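Local structure of peptide synthetase, module 7 (Actinoplanes teichomyceticus, 4TX3) at residues B[315-320]-B[453-458]; B[38-43]-B[113-118]; B[363-368]-B[401-406]; B[176-181]-B[294-299]; B[189-194]-B[339-344]. The protein is a condensation-type domain of a nonribosomal peptide synthetase that probably recruits cross-linking oxygenases to the growing glycopeptide rather than forming a peptide bond. All coordinates share one frame; numbering follows the deposited sequence.

Overall arrangement
The chain has the two-lobed architecture of condensation domains, and the five contacts sample both lobes and the elements between them. Interaction 3 joins two strands of the C-terminal lobe's sheet. Interaction 1 lies on the outer side of that lobe, its centre about 23 Å from that of interaction 3, and its segments enclose those of interaction 3 in sequence. Interaction 2 belongs to the N-terminal lobe and holds a sulfate beside H142; its centre is about 43 Å from that of interaction 1, across the middle of the chain. Interactions 4 and 5 both use helix 180-191, one near each end, with centres about 19 Å apart; interaction 4 also approaches the other protein of the assembly.

Interaction 1 (B[315-320]-B[453-458]); sequences SADPTF and RISDLD
R453 runs past D317, and T319 CG2 lies over one face of its guanidinium. The R453 CB lies 3.4 Å from D317 OD2, and the next two carbons follow the D317 carbonyl, with R453 CD 3.3 Å from D317 O. The chain is extended from CG to NE, and chi4 of -90° then turns CZ out of the line of the chain. The bond from R453 NH1 to D317 O is 3.1 Å long, nearly straight at 165°, and lies in the guanidinium plane. T319 CG2 sits over the centre of the group, 3.7 Å from R453 CZ.

The backbones also meet in a single bridge between T319 and R453, where P318 O receives a weak bond from I454 N and a close approach from R453 CA. This bridge joins the loop entering helix 320-334 to the loop following helix 429-448, both in the C-terminal lobe; T319 is the N-cap of helix 320-334.

The D317 carboxylate binds S455 of the 3-10 turn 454-456. D317 OD2 accepts the S455 OG hydroxyl at 2.5 Å, on its syn side, while D317 OD1 takes a weak bond from S455 N. P318 CD rests against I454 CD1 at 3.7 Å, and I454 itself continues onto M271 of helix 261-278.

Interaction 2 (B[38-43]-B[113-118]); sequences GRHLSV and QLFDLT. With SO4 (sulfate ion), chain F.
A water binds H40 and F115 together and ties both to a sulfate: it lies 2.8 Å from H40 NE2, accepts from F115 N at 2.8 Å, and donates to sulfate O2. It sits in the plane of the imidazole and also at the edge of the phenyl ring. The two rings form an edge-to-face (T-shaped) pair, planes at 87°, in which F115 turns its edge to the imidazole face; F115 CD1 is 3.4 Å from H40 NE2. The opposite imidazole face is covered by G38 C, and H40 ND1 is hydrogen-bonded to G111 O. H40 CE1 comes within 3.2 Å of Q113 O.

The sulfate, probably from the crystallisation liquor, is bound by H142 in the N-terminal lobe, where condensation domains carry the HHxxxDG motif; here it reads HRxxxDD, with R143 as its second residue. Sulfate O4 is gripped twice by R39, from R39 N and R39 NE, each at 3.0 Å: the bend at chi3 (-39°) turns NE to the same side as the backbone N. R39 NH2 adds a weak bond to O1, and R31 N, H142 NE2 and R233 NH1 also bond to the anion.

Interaction 3 (B[363-368]-B[401-406]); sequences VGLQVR and FALTER
The F401 ring presents its edge, in plane, to G364 O, and the R368 guanidinium has T404 CG2 over one face, offset toward the rim. Both belong to a parallel strand pair, 363-369 beside 399-407, in the mixed sheet of the C-terminal lobe; V363 and L365 also bond to the backbone of G285.

L365, V367, F401 and L403 share one face of the sheet, directed at helix 261-278, where L365 and L403 touch V265 and F401 touches L269. A chi2 of 58° turns L365 CD1 to within 3.7 Å of F401 CB, the two side chains crossing obliquely. Further along, V367 CG2 meets L403 CB at 4.2 Å.

On the other face R368 runs alongside T404 in the same direction, and Q366 NE2 is hydrogen-bonded to T287 O. Five backbone bonds hold the register. F401 N donates to G364 O almost straight (175°), yet arrives from above the carbonyl plane; Q366 N returns a bond to F401 O. The ladder continues with L403 N to Q366 O at 2.7 Å and R368 N to L403 O, and its last rung runs from E405 N to R368 O, 2.9 Å long and nearly along the C=O axis.

Interaction 4 (B[176-181]-B[294-299]); sequences LALQFA and LIDLEP
The approach to helix 180-191, through L176 to L178, packs on D296, L297 and P299 of the loop that joins strands 281-288 and 306-313. L178 drives its side chain across D296 at about a right angle; chi1 of -58° sets L178 CG anti to the carbonyl carbon, 3.7 Å from D296 CB. L178 CD1 lies closer still, 3.4 Å from D296 CB, and also meets L297 CD2 at 4.3 Å. A177 CB lies against the D296 carboxylate carbon, while L176 CD2 rests 3.8 Å from P299 O and a little farther from P299 CB. The polar link is a water, which accepts from L178 N at 2.8 Å and donates to D296 O at 2.8 Å, bridging the two backbones.

A basic side chain of the other protein in the assembly makes a long, weak ion pair with D296 OD1, and I295 packs on that protein's backbone. Position and connectivity are consistent with the floor loop of condensation domains, here packed against the chain leading into helix 180-191.

Interaction 5 (B[189-194]-B[339-344]); sequences RLLDGE and DVPFEK
E194 and K344 reach toward each other tip to tip, and E194 OE2 meets K344 NZ in a salt bridge 3.3 Å long whose hydrogen bond is weak. K344 gets there on a chain bent at chi2 (71°) and chi4; E194, in contrast, is extended beyond CG. K344 NZ also has a long, weak ion pair with E347. Alongside, L191 and K344 pass one another antiparallel, and L191 CD1 lies 4.1 Å from K344 CE, on the apolar part of the lysine.

The contact ties the last part of helix 180-191 and the 3-10 segment that follows to the loop leading into helix 345-348. The second branch of L191, CD2, rests 3.9 Å from P341 CD, the two side chains inclined to one another. L190 meets D339 at about a right angle and straddles its base: L190 CD2 is 3.9 Å from D339 O, and L190 CD1 is 4.1 Å from D339 CB. The D339 carboxylate itself is engaged by R5 and Q204, and I201 of helix 200-211 packs on both L190 and L191.

Interaction 1 (B[315-320]-B[453-458])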
# COMPACT_ATOMS: atom_id res chain seq x y z
N SER B 315 -40.41 3.17 -3.84
CA SER B 315 -41.85 3.00 -4.06
C SER B 315 -42.14 1.79 -4.94
O SER B 315 -41.26 1.31 -5.65
CB SER B 315 -42.45 4.27 -4.68
OG SER B 315 -41.84 4.59 -5.92
N ALA B 316 -43.39 1.31 -4.85
CA ALA B 316 -43.95 0.20 -5.63
C ALA B 316 -43.45 -1.19 -5.23
O ALA B 316 -43.30 -2.06 -6.08
CB ALA B 316 -43.72 0.41 -7.11
N ASP B 317 -43.21 -1.38 -3.93
CA ASP B 317 -42.78 -2.66 -3.37
C ASP B 317 -41.75 -3.41 -4.23
O ASP B 317 -42.01 -4.53 -4.69
CB ASP B 317 -43.99 -3.55 -3.11
CG ASP B 317 -43.77 -4.50 -1.95
OD1 ASP B 317 -43.21 -4.06 -0.92
OD2 ASP B 317 -44.16 -5.68 -2.07
N PRO B 318 -40.59 -2.80 -4.46
CA PRO B 318 -39.55 -3.35 -5.34
C PRO B 318 -38.93 -4.66 -4.83
O PRO B 318 -38.74 -4.86 -3.63
CB PRO B 318 -38.48 -2.25 -5.36
CG PRO B 318 -39.07 -1.08 -4.60
CD PRO B 318 -40.11 -1.62 -3.72
N THR B 319 -38.61 -5.56 -5.76
CA THR B 319 -37.72 -6.67 -5.45
C THR B 319 -36.37 -6.12 -5.03
O THR B 319 -36.01 -4.98 -5.39
CB THR B 319 -37.51 -7.59 -6.64
OG1 THR B 319 -36.73 -6.89 -7.62
CG2 THR B 319 -38.84 -8.01 -7.24
N PHE B 320 -35.62 -6.92 -4.28
CA PHE B 320 -34.25 -6.57 -3.92
C PHE B 320 -33.45 -6.17 -5.14
O PHE B 320 -32.77 -5.15 -5.15
CB PHE B 320 -33.55 -7.74 -3.21
CG PHE B 320 -32.07 -7.56 -3.07
CD1 PHE B 320 -31.55 -6.63 -2.18
CD2 PHE B 320 -31.19 -8.32 -3.83
CE1 PHE B 320 -30.18 -6.45 -2.06
CE2 PHE B 320 -29.81 -8.16 -3.71
CZ PHE B 320 -29.30 -7.23 -2.83
N ARG B 453 -39.48 -9.01 -2.21
CA ARG B 453 -39.86 -7.60 -2.14
C ARG B 453 -39.86 -7.11 -0.70
O ARG B 453 -39.91 -7.92 0.24
CB ARG B 453 -41.24 -7.38 -2.76
CG ARG B 453 -41.33 -7.88 -4.18
CD ARG B 453 -42.73 -7.78 -4.76
NE ARG B 453 -42.74 -8.34 -6.12
CZ ARG B 453 -42.51 -7.63 -7.22
NH1 ARG B 453 -42.26 -6.32 -7.15
NH2 ARG B 453 -42.52 -8.23 -8.41
N ILE B 454 -39.83 -5.79 -0.55
CA ILE B 454 -39.77 -5.13 0.75
C ILE B 454 -40.80 -5.65 1.75
O ILE B 454 -40.50 -5.90 2.93
CB ILE B 454 -39.96 -3.60 0.59
CG1 ILE B 454 -38.78 -2.99 -0.18
CG2 ILE B 454 -40.07 -2.93 1.94
CD1 ILE B 454 -38.84 -1.46 -0.29
N SER B 455 -42.03 -5.82 1.25
CA SER B 455 -43.17 -6.24 2.05
C SER B 455 -43.11 -7.71 2.50
O SER B 455 -43.80 -8.09 3.45
CB SER B 455 -44.46 -6.02 1.26
OG SER B 455 -44.48 -6.87 0.12
N ASP B 456 -42.32 -8.53 1.81
CA ASP B 456 -42.11 -9.92 2.22
C ASP B 456 -40.89 -10.13 3.12
O ASP B 456 -40.54 -11.27 3.38
CB ASP B 456 -41.93 -10.85 1.02
CG ASP B 456 -42.92 -10.60 -0.09
OD1 ASP B 456 -44.10 -10.27 0.21
OD2 ASP B 456 -42.49 -10.78 -1.27
N LEU B 457 -40.22 -9.06 3.54
CA LEU B 457 -39.04 -9.22 4.39
C LEU B 457 -39.47 -9.61 5.80
O LEU B 457 -40.32 -8.95 6.41
CB LEU B 457 -38.21 -7.93 4.43
CG LEU B 457 -37.52 -7.48 3.13
CD1 LEU B 457 -36.69 -6.23 3.36
CD2 LEU B 457 -36.67 -8.58 2.49
N ASP B 458 -38.90 -10.69 6.30
CA ASP B 458 -39.15 -11.12 7.67
C ASP B 458 -38.16 -10.45 8.62
O ASP B 458 -36.96 -10.63 8.51
CB ASP B 458 -39.05 -12.64 7.77
CG ASP B 458 -39.33 -13.16 9.18
OD1 ASP B 458 -40.04 -12.47 9.95
OD2 ASP B 458 -38.82 -14.25 9.53

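Interaction 2 (B[38-43]-B[113-118])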
# COMPACT_ATOMS: atom_id res chain seq x y z
N GLY B 38 -15.94 16.84 20.52
CA GLY B 38 -14.71 16.10 20.67
C GLY B 38 -14.63 15.31 19.37
O GLY B 38 -14.57 14.08 19.40
N ARG B 39 -14.68 16.00 18.22
CA ARG B 39 -14.63 15.29 16.92
C ARG B 39 -13.19 15.00 16.52
O ARG B 39 -12.57 15.74 15.75
CB ARG B 39 -15.32 16.08 15.82
CG ARG B 39 -16.82 15.90 15.81
CD ARG B 39 -17.45 16.96 14.95
NE ARG B 39 -16.77 18.24 15.13
CZ ARG B 39 -17.05 19.35 14.44
NH1 ARG B 39 -18.01 19.34 13.51
NH2 ARG B 39 -16.37 20.47 14.66
N HIS B 40 -12.69 13.89 17.07
CA HIS B 40 -11.27 13.58 17.01
C HIS B 40 -11.01 12.21 16.42
O HIS B 40 -11.88 11.33 16.40
CB HIS B 40 -10.66 13.65 18.42
CG HIS B 40 -10.94 14.92 19.15
ND1 HIS B 40 -10.91 15.01 20.53
CD2 HIS B 40 -11.22 16.17 18.71
CE1 HIS B 40 -11.18 16.25 20.90
NE2 HIS B 40 -11.38 16.97 19.82
N LEU B 41 -9.80 12.03 15.94
CA LEU B 41 -9.29 10.71 15.68
C LEU B 41 -8.20 10.47 16.70
O LEU B 41 -7.30 11.30 16.84
CB LEU B 41 -8.77 10.59 14.25
CG LEU B 41 -9.90 10.70 13.22
CD1 LEU B 41 -9.42 11.11 11.83
CD2 LEU B 41 -10.66 9.39 13.16
N SER B 42 -8.31 9.37 17.44
CA SER B 42 -7.29 9.00 18.41
C SER B 42 -6.70 7.61 18.13
O SER B 42 -7.42 6.64 17.92
CB SER B 42 -7.86 9.04 19.82
OG SER B 42 -7.89 10.36 20.33
N VAL B 43 -5.39 7.54 18.13
CA VAL B 43 -4.71 6.27 18.03
C VAL B 43 -3.72 6.19 19.17
O VAL B 43 -3.10 7.20 19.53
CB VAL B 43 -4.02 6.12 16.67
CG1 VAL B 43 -3.09 4.88 16.65
CG2 VAL B 43 -5.06 6.02 15.57
N GLN B 113 -10.08 15.71 25.39
CA GLN B 113 -9.79 17.12 25.63
C GLN B 113 -10.06 18.02 24.41
O GLN B 113 -9.62 17.75 23.30
CB GLN B 113 -8.33 17.24 26.08
CG GLN B 113 -7.93 18.63 26.48
CD GLN B 113 -6.46 18.70 26.84
OE1 GLN B 113 -5.87 17.73 27.34
NE2 GLN B 113 -5.85 19.84 26.58
N LEU B 114 -10.82 19.08 24.62
CA LEU B 114 -11.27 19.90 23.50
C LEU B 114 -10.16 20.79 22.95
O LEU B 114 -9.28 21.22 23.70
CB LEU B 114 -12.48 20.75 23.92
CG LEU B 114 -13.70 19.92 24.34
CD1 LEU B 114 -14.90 20.80 24.62
CD2 LEU B 114 -14.04 18.86 23.29
N PHE B 115 -10.17 21.03 21.64
CA PHE B 115 -9.25 21.98 21.00
C PHE B 115 -9.89 23.36 20.87
O PHE B 115 -11.09 23.45 20.60
CB PHE B 115 -8.83 21.50 19.60
CG PHE B 115 -8.02 20.22 19.60
CD1 PHE B 115 -8.66 18.97 19.56
CD2 PHE B 115 -6.63 20.25 19.62
CE1 PHE B 115 -7.93 17.80 19.55
CE2 PHE B 115 -5.89 19.07 19.61
CZ PHE B 115 -6.53 17.85 19.58
N ASP B 116 -9.11 24.42 21.05
CA ASP B 116 -9.52 25.74 20.53
C ASP B 116 -8.71 26.02 19.27
O ASP B 116 -7.58 26.52 19.32
CB ASP B 116 -9.32 26.84 21.58
CG ASP B 116 -9.48 28.26 21.00
OD1 ASP B 116 -9.99 28.44 19.87
OD2 ASP B 116 -9.09 29.21 21.70
N LEU B 117 -9.30 25.68 18.13
CA LEU B 117 -8.62 25.75 16.83
C LEU B 117 -8.17 27.17 16.42
O LEU B 117 -7.44 27.32 15.43
CB LEU B 117 -9.54 25.17 15.75
CG LEU B 117 -9.91 23.73 16.12
CD1 LEU B 117 -11.13 23.22 15.36
CD2 LEU B 117 -8.70 22.85 15.88
N THR B 118 -8.58 28.19 17.16
CA THR B 118 -8.08 29.54 16.86
C THR B 118 -6.68 29.77 17.44
O THR B 118 -5.95 30.62 16.95
CB THR B 118 -9.04 30.65 17.38
OG1 THR B 118 -9.25 30.49 18.78
CG2 THR B 118 -10.36 30.53 16.69
S SO4 F . -15.27 20.22 18.17
O1 SO4 F . -14.47 21.19 17.42
O2 SO4 F . -14.83 20.20 19.56
O3 SO4 F . -16.69 20.62 18.13
O4 SO4 F . -15.12 18.90 17.55
O HOH W 1 -12.04 19.68 20.12

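Interaction 3 (B[363-368]-B[401-406])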
# COMPACT_ATOMS: atom_id res chain seq x y z
N VAL B 363 -28.10 8.47 8.23
CA VAL B 363 -27.67 7.07 8.22
C VAL B 363 -26.49 6.89 7.27
O VAL B 363 -26.59 7.26 6.09
CB VAL B 363 -28.80 6.13 7.80
CG1 VAL B 363 -28.35 4.66 7.90
CG2 VAL B 363 -30.04 6.38 8.65
N GLY B 364 -25.39 6.33 7.77
CA GLY B 364 -24.21 6.13 6.96
C GLY B 364 -23.86 4.66 6.77
O GLY B 364 -24.14 3.83 7.65
N LEU B 365 -23.25 4.34 5.63
CA LEU B 365 -22.83 2.97 5.37
C LEU B 365 -21.42 2.90 4.79
O LEU B 365 -21.09 3.57 3.82
CB LEU B 365 -23.80 2.27 4.43
CG LEU B 365 -23.40 0.87 3.95
CD1 LEU B 365 -23.19 -0.06 5.12
CD2 LEU B 365 -24.45 0.33 3.03
N GLN B 366 -20.59 2.07 5.42
CA GLN B 366 -19.22 1.85 5.01
C GLN B 366 -19.01 0.34 4.80
O GLN B 366 -19.21 -0.44 5.72
CB GLN B 366 -18.26 2.39 6.07
CG GLN B 366 -17.10 3.18 5.54
CD GLN B 366 -17.50 4.51 4.93
OE1 GLN B 366 -18.51 5.14 5.31
NE2 GLN B 366 -16.73 4.94 3.95
N VAL B 367 -18.65 -0.07 3.59
CA VAL B 367 -18.36 -1.46 3.31
C VAL B 367 -16.98 -1.53 2.71
O VAL B 367 -16.82 -1.26 1.52
CB VAL B 367 -19.37 -2.09 2.35
CG1 VAL B 367 -18.92 -3.50 1.95
CG2 VAL B 367 -20.76 -2.14 2.97
N ARG B 368 -15.98 -1.86 3.51
CA ARG B 368 -14.60 -1.86 3.04
C ARG B 368 -14.03 -3.27 2.92
O ARG B 368 -14.56 -4.23 3.50
CB ARG B 368 -13.71 -1.03 3.97
CG ARG B 368 -13.40 -1.75 5.27
CD ARG B 368 -12.41 -1.00 6.14
NE ARG B 368 -11.86 -1.87 7.17
CZ ARG B 368 -10.74 -2.57 7.03
NH1 ARG B 368 -10.04 -2.49 5.90
NH2 ARG B 368 -10.31 -3.35 8.02
N PHE B 401 -23.02 2.35 9.87
CA PHE B 401 -22.61 0.97 9.73
C PHE B 401 -21.21 0.91 9.16
O PHE B 401 -20.92 1.57 8.14
CB PHE B 401 -23.56 0.20 8.81
CG PHE B 401 -24.95 -0.01 9.38
CD1 PHE B 401 -25.91 0.98 9.28
CD2 PHE B 401 -25.29 -1.21 9.96
CE1 PHE B 401 -27.18 0.78 9.78
CE2 PHE B 401 -26.56 -1.41 10.46
CZ PHE B 401 -27.51 -0.41 10.36
N ALA B 402 -20.34 0.14 9.82
CA ALA B 402 -18.99 -0.14 9.33
C ALA B 402 -18.80 -1.65 9.14
O ALA B 402 -18.59 -2.39 10.11
CB ALA B 402 -17.95 0.43 10.28
N LEU B 403 -18.87 -2.09 7.89
CA LEU B 403 -18.78 -3.50 7.54
C LEU B 403 -17.51 -3.78 6.77
O LEU B 403 -17.14 -3.02 5.86
CB LEU B 403 -19.98 -3.94 6.70
CG LEU B 403 -21.41 -3.62 7.15
CD1 LEU B 403 -22.36 -4.41 6.29
CD2 LEU B 403 -21.62 -3.94 8.62
N THR B 404 -16.86 -4.90 7.11
CA THR B 404 -15.65 -5.37 6.43
C THR B 404 -15.86 -6.72 5.76
O THR B 404 -16.23 -7.69 6.43
CB THR B 404 -14.48 -5.50 7.41
OG1 THR B 404 -14.19 -4.23 7.99
CG2 THR B 404 -13.23 -6.03 6.69
N GLU B 405 -15.62 -6.79 4.46
CA GLU B 405 -15.61 -8.05 3.72
C GLU B 405 -14.35 -8.85 4.02
O GLU B 405 -13.25 -8.38 3.74
CB GLU B 405 -15.68 -7.81 2.21
CG GLU B 405 -17.02 -7.30 1.66
CD GLU B 405 -17.11 -7.46 0.14
OE1 GLU B 405 -16.51 -6.64 -0.59
OE2 GLU B 405 -17.78 -8.43 -0.33
N ARG B 406 -14.50 -10.05 4.59
CA ARG B 406 -13.38 -10.99 4.74
C ARG B 406 -13.20 -11.79 3.45
O ARG B 406 -14.17 -12.05 2.74
CB ARG B 406 -13.60 -11.96 5.90
CG ARG B 406 -13.64 -11.35 7.28
CD ARG B 406 -12.37 -10.62 7.55
NE ARG B 406 -12.37 -10.03 8.88
CZ ARG B 406 -11.45 -9.17 9.29
NH1 ARG B 406 -10.47 -8.80 8.47
NH2 ARG B 406 -11.51 -8.67 10.52

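Interaction 4 (B[176-181]-B[294-299])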
# COMPACT_ATOMS: atom_id res chain seq x y z
N LEU B 176 7.21 17.05 0.52
CA LEU B 176 5.96 16.77 -0.20
C LEU B 176 5.90 17.62 -1.46
O LEU B 176 6.45 18.72 -1.50
CB LEU B 176 4.73 17.06 0.67
CG LEU B 176 4.49 16.17 1.89
CD1 LEU B 176 3.28 16.65 2.67
CD2 LEU B 176 4.33 14.73 1.46
N ALA B 177 5.25 17.12 -2.50
CA ALA B 177 5.05 17.93 -3.68
C ALA B 177 3.97 18.98 -3.38
O ALA B 177 4.11 20.15 -3.71
CB ALA B 177 4.68 17.07 -4.88
N LEU B 178 2.92 18.53 -2.71
CA LEU B 178 1.81 19.38 -2.28
C LEU B 178 1.68 19.45 -0.77
O LEU B 178 1.75 18.42 -0.09
CB LEU B 178 0.49 18.87 -2.85
CG LEU B 178 0.44 18.79 -4.37
CD1 LEU B 178 -0.96 18.37 -4.77
CD2 LEU B 178 0.80 20.14 -4.98
N GLN B 179 1.49 20.65 -0.25
CA GLN B 179 0.98 20.86 1.12
C GLN B 179 -0.53 21.09 1.10
O GLN B 179 -1.10 21.42 0.06
CB GLN B 179 1.69 22.05 1.77
CG GLN B 179 3.16 21.83 1.95
CD GLN B 179 3.47 20.78 2.99
OE1 GLN B 179 2.65 20.47 3.88
NE2 GLN B 179 4.67 20.21 2.90
N PHE B 180 -1.20 20.93 2.24
CA PHE B 180 -2.67 21.02 2.25
C PHE B 180 -3.19 22.37 1.75
O PHE B 180 -4.25 22.43 1.15
CB PHE B 180 -3.25 20.75 3.64
CG PHE B 180 -4.74 20.55 3.61
CD1 PHE B 180 -5.29 19.41 3.05
CD2 PHE B 180 -5.60 21.52 4.10
CE1 PHE B 180 -6.67 19.22 2.98
CE2 PHE B 180 -6.98 21.34 4.05
CZ PHE B 180 -7.52 20.19 3.49
N ALA B 181 -2.44 23.45 1.99
CA ALA B 181 -2.82 24.78 1.52
C ALA B 181 -2.97 24.83 -0.01
O ALA B 181 -3.79 25.59 -0.54
CB ALA B 181 -1.80 25.82 1.98
N LEU B 294 -5.57 11.13 -7.88
CA LEU B 294 -4.75 12.28 -7.50
C LEU B 294 -3.51 11.80 -6.76
O LEU B 294 -3.53 11.69 -5.54
CB LEU B 294 -5.56 13.26 -6.65
CG LEU B 294 -6.82 13.83 -7.34
CD1 LEU B 294 -7.41 14.98 -6.56
CD2 LEU B 294 -6.51 14.27 -8.76
N ILE B 295 -2.44 11.53 -7.51
CA ILE B 295 -1.27 10.87 -6.94
C ILE B 295 -0.52 11.69 -5.87
O ILE B 295 0.00 11.12 -4.90
CB ILE B 295 -0.28 10.46 -8.06
CG1 ILE B 295 -0.74 9.14 -8.67
CG2 ILE B 295 1.14 10.30 -7.54
CD1 ILE B 295 0.36 8.40 -9.43
N ASP B 296 -0.50 13.01 -6.01
CA ASP B 296 0.17 13.86 -5.05
C ASP B 296 -0.50 13.93 -3.68
O ASP B 296 0.12 14.41 -2.73
CB ASP B 296 0.32 15.28 -5.60
CG ASP B 296 1.40 15.38 -6.64
OD1 ASP B 296 2.19 14.43 -6.78
OD2 ASP B 296 1.46 16.42 -7.34
N LEU B 297 -1.75 13.50 -3.58
CA LEU B 297 -2.43 13.47 -2.28
C LEU B 297 -2.15 12.21 -1.45
O LEU B 297 -2.36 12.22 -0.23
CB LEU B 297 -3.94 13.60 -2.47
CG LEU B 297 -4.46 14.75 -3.32
CD1 LEU B 297 -5.97 14.66 -3.39
CD2 LEU B 297 -4.01 16.08 -2.74
N GLU B 298 -1.71 11.13 -2.11
CA GLU B 298 -1.50 9.86 -1.42
C GLU B 298 -0.63 10.01 -0.17
O GLU B 298 -1.02 9.54 0.89
CB GLU B 298 -0.89 8.81 -2.36
CG GLU B 298 -0.76 7.40 -1.77
CD GLU B 298 0.46 7.21 -0.84
OE1 GLU B 298 1.53 7.81 -1.08
OE2 GLU B 298 0.35 6.45 0.16
N PRO B 299 0.54 10.67 -0.29
CA PRO B 299 1.40 10.75 0.89
C PRO B 299 1.05 11.87 1.91
O PRO B 299 1.85 12.15 2.81
CB PRO B 299 2.77 11.00 0.28
CG PRO B 299 2.49 11.77 -0.95
CD PRO B 299 1.18 11.29 -1.47
O HOH W 2 2.33 15.95 -1.83

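Interaction 5 (B[189-194]-B[339-344])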
# COMPACT_ATOMS: atom_id res chain seq x y z
N ARG B 189 -10.36 27.72 -6.13
CA ARG B 189 -10.33 28.08 -7.56
C ARG B 189 -11.42 27.35 -8.33
O ARG B 189 -12.00 27.90 -9.26
CB ARG B 189 -8.96 27.75 -8.17
CG ARG B 189 -7.89 28.73 -7.79
CD ARG B 189 -6.53 28.27 -8.28
NE ARG B 189 -5.49 29.23 -7.93
CZ ARG B 189 -4.22 29.10 -8.29
NH1 ARG B 189 -3.84 28.05 -9.01
NH2 ARG B 189 -3.34 30.03 -7.93
N LEU B 190 -11.67 26.12 -7.94
CA LEU B 190 -12.72 25.32 -8.53
C LEU B 190 -14.09 25.94 -8.22
O LEU B 190 -14.89 26.18 -9.11
CB LEU B 190 -12.62 23.89 -8.02
CG LEU B 190 -13.45 22.75 -8.59
CD1 LEU B 190 -12.60 21.48 -8.54
CD2 LEU B 190 -14.68 22.60 -7.75
N LEU B 191 -14.34 26.24 -6.95
CA LEU B 191 -15.60 26.88 -6.56
C LEU B 191 -15.76 28.29 -7.16
O LEU B 191 -16.87 28.77 -7.29
CB LEU B 191 -15.73 26.95 -5.03
CG LEU B 191 -15.82 25.63 -4.24
CD1 LEU B 191 -16.21 25.84 -2.76
CD2 LEU B 191 -16.75 24.65 -4.92
N ASP B 192 -14.66 28.95 -7.51
CA ASP B 192 -14.74 30.26 -8.13
C ASP B 192 -15.41 30.19 -9.51
O ASP B 192 -15.88 31.20 -10.04
CB ASP B 192 -13.35 30.89 -8.27
CG ASP B 192 -12.90 31.61 -7.01
OD1 ASP B 192 -13.77 32.09 -6.24
OD2 ASP B 192 -11.66 31.69 -6.79
N GLY B 193 -15.45 28.99 -10.08
CA GLY B 193 -16.11 28.77 -11.35
C GLY B 193 -17.61 29.11 -11.44
O GLY B 193 -18.14 29.18 -12.55
N GLU B 194 -18.28 29.30 -10.30
CA GLU B 194 -19.71 29.64 -10.29
C GLU B 194 -19.93 30.88 -11.13
O GLU B 194 -20.98 31.05 -11.75
CB GLU B 194 -20.23 29.90 -8.87
CG GLU B 194 -20.37 28.67 -8.01
CD GLU B 194 -20.64 29.00 -6.54
OE1 GLU B 194 -21.32 30.03 -6.29
OE2 GLU B 194 -20.16 28.25 -5.65
N ASP B 339 -16.75 16.82 -7.32
CA ASP B 339 -15.90 17.99 -7.11
C ASP B 339 -16.55 19.02 -6.17
O ASP B 339 -15.85 19.72 -5.44
CB ASP B 339 -15.54 18.64 -8.46
CG ASP B 339 -14.76 17.69 -9.37
OD1 ASP B 339 -13.53 17.57 -9.19
OD2 ASP B 339 -15.37 17.05 -10.26
N VAL B 340 -17.87 19.12 -6.18
CA VAL B 340 -18.54 19.90 -5.15
C VAL B 340 -18.32 19.24 -3.81
O VAL B 340 -18.60 18.05 -3.65
CB VAL B 340 -20.07 20.01 -5.30
CG1 VAL B 340 -20.56 21.23 -4.58
CG2 VAL B 340 -20.48 20.06 -6.70
N PRO B 341 -17.81 20.00 -2.84
CA PRO B 341 -17.75 19.42 -1.50
C PRO B 341 -19.16 19.18 -0.99
O PRO B 341 -20.06 19.99 -1.24
CB PRO B 341 -17.03 20.49 -0.66
CG PRO B 341 -16.42 21.42 -1.65
CD PRO B 341 -17.28 21.37 -2.88
N PHE B 342 -19.34 18.06 -0.31
CA PHE B 342 -20.60 17.77 0.35
C PHE B 342 -21.09 18.91 1.25
O PHE B 342 -22.28 19.17 1.33
CB PHE B 342 -20.46 16.50 1.19
CG PHE B 342 -21.57 16.33 2.17
CD1 PHE B 342 -22.80 15.84 1.76
CD2 PHE B 342 -21.39 16.67 3.51
CE1 PHE B 342 -23.84 15.69 2.65
CE2 PHE B 342 -22.41 16.51 4.40
CZ PHE B 342 -23.65 16.02 3.98
N GLU B 343 -20.15 19.58 1.92
CA GLU B 343 -20.46 20.56 2.95
C GLU B 343 -21.06 21.83 2.35
O GLU B 343 -21.59 22.69 3.05
CB GLU B 343 -19.21 20.88 3.77
CG GLU B 343 -18.66 19.71 4.60
CD GLU B 343 -17.90 18.65 3.78
OE1 GLU B 343 -17.60 18.88 2.59
OE2 GLU B 343 -17.59 17.57 4.34
N LYS B 344 -20.97 21.92 1.03
CA LYS B 344 -21.45 23.06 0.29
C LYS B 344 -22.93 22.86 -0.07
O LYS B 344 -23.65 23.81 -0.38
CB LYS B 344 -20.60 23.25 -0.97
CG LYS B 344 -20.70 24.58 -1.60
CD LYS B 344 -20.02 25.65 -0.77
CE LYS B 344 -19.97 26.97 -1.55
NZ LYS B 344 -20.92 26.99 -2.72